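Side-chain contact in L-fuculose phosphate aldolase (Streptococcus pneumoniae, PDB 4C24), which belongs to the class II aldolase and adducin family, has an AraD-like fold, binds zinc and assembles from four subunits: residues Leu188-Asn191 against Phe192-Val196. Sequence-based numbering, arbitrary orientation. Where two conformers were deposited one is given.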
# COMPACT_ATOMS: atom_id res chain seq x y z
N LEU A 188 12.19 5.52 -4.76
CA LEU A 188 12.32 5.64 -3.33
C LEU A 188 13.78 5.92 -2.95
O LEU A 188 14.04 6.72 -2.03
CB LEU A 188 11.82 4.36 -2.62
CG LEU A 188 10.33 4.14 -2.79
CD1 LEU A 188 9.99 2.83 -2.10
CD2 LEU A 188 9.44 5.21 -2.28
N ALA A 189 14.72 5.27 -3.63
CA ALA A 189 16.14 5.51 -3.32
C ALA A 189 16.47 6.96 -3.63
O ALA A 189 17.20 7.57 -2.85
CB ALA A 189 17.04 4.57 -4.09
N LYS A 190 15.90 7.49 -4.70
CA LYS A 190 16.21 8.89 -5.12
C LYS A 190 15.76 9.85 -4.01
O LYS A 190 16.33 10.95 -3.84
CB LYS A 190 15.58 9.21 -6.48
CG LYS A 190 16.04 10.54 -7.08
CD LYS A 190 17.42 10.39 -7.69
CE LYS A 190 17.83 11.65 -8.43
NZ LYS A 190 19.23 11.53 -8.93
N ASN A 191 14.69 9.55 -3.32
CA ASN A 191 14.26 10.39 -2.21
C ASN A 191 15.26 10.50 -1.07
O ASN A 191 15.32 11.54 -0.39
CB ASN A 191 12.94 9.87 -1.64
CG ASN A 191 11.79 10.12 -2.57
OD1 ASN A 191 11.84 11.00 -3.43
ND2 ASN A 191 10.72 9.32 -2.41
N PHE A 192 16.03 9.44 -0.86
CA PHE A 192 16.93 9.34 0.29
C PHE A 192 18.29 9.91 -0.09
O PHE A 192 18.91 10.66 0.70
CB PHE A 192 17.09 7.87 0.69
CG PHE A 192 17.80 7.66 1.98
CD1 PHE A 192 19.20 7.88 2.09
CD2 PHE A 192 17.11 7.22 3.10
CE1 PHE A 192 19.85 7.70 3.30
CE2 PHE A 192 17.78 7.04 4.30
CZ PHE A 192 19.15 7.27 4.40
N GLY A 193 18.76 9.54 -1.27
CA GLY A 193 20.14 9.86 -1.70
C GLY A 193 20.36 9.48 -3.14
O GLY A 193 19.44 9.56 -3.97
N GLU A 194 21.59 9.10 -3.47
CA GLU A 194 21.93 8.76 -4.83
C GLU A 194 21.92 7.25 -4.99
O GLU A 194 22.76 6.57 -4.43
CB GLU A 194 23.32 9.32 -5.21
CG GLU A 194 23.67 9.20 -6.68
CD GLU A 194 22.81 10.07 -7.58
OE1 GLU A 194 22.10 10.97 -7.09
OE2 GLU A 194 22.86 9.85 -8.82
N PRO A 195 20.95 6.73 -5.75
CA PRO A 195 20.92 5.29 -5.99
C PRO A 195 22.23 4.84 -6.64
O PRO A 195 22.74 5.50 -7.54
CB PRO A 195 19.76 5.14 -6.98
CG PRO A 195 18.91 6.35 -6.78
CD PRO A 195 19.92 7.44 -6.52
N VAL A 196 22.77 3.72 -6.19
CA VAL A 196 23.94 3.13 -6.81
C VAL A 196 23.52 2.29 -8.00
O VAL A 196 22.69 1.36 -7.86
CB VAL A 196 24.70 2.29 -5.80
CG1 VAL A 196 25.93 1.67 -6.45
CG2 VAL A 196 25.08 3.17 -4.61
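The Pro195 ring meets Ala189 with one face: Ala189 CB sits over it, toward the CB-CG edge, and its nearest ring atom is Pro195 CG at 3.7 Å. The backbone N of Lys190 lies off the same face, 3.8 Å from Pro195 CG. In one of its two conformers, the aliphatic chain of Lys190 comes in at the ring edge, with its CD 4.0 Å from Pro195 CD. In that conformer Lys190 NZ approaches the Glu194 carboxylate tilted out of its plane, nearer OE1 than OE2 and 3.5 Å from Glu194 OE1. The salt bridge, with its long, weak hydrogen bond, is therefore tentative. The two chains run side by side. Both bend at chi2 (78° in this Lys190 conformer, 68° in Glu194), which brings their charged ends together beyond the proline.

The Phe192 ring leaves the turn; CG is anti to the backbone N (chi1 -170°). It meets Tyr186 of the second subunit and also packs on Leu110 of that subunit. Its CB stays 3.6 Å from Ala189 O.

Two backbone donors hold that oxygen. Gly193 N bonds to Ala189 O at 3.0 Å, nearly in line with the carbonyl. Phe192 N also binds it, from above the carbonyl plane. Paired i+3 and i+4 bonds to one carbonyl are found in the last turn of a helix, here the tail of helix 169-192. The chain then leaves extended toward helix 200-210, at an interface between subunits of this four-chain AraD-like protein.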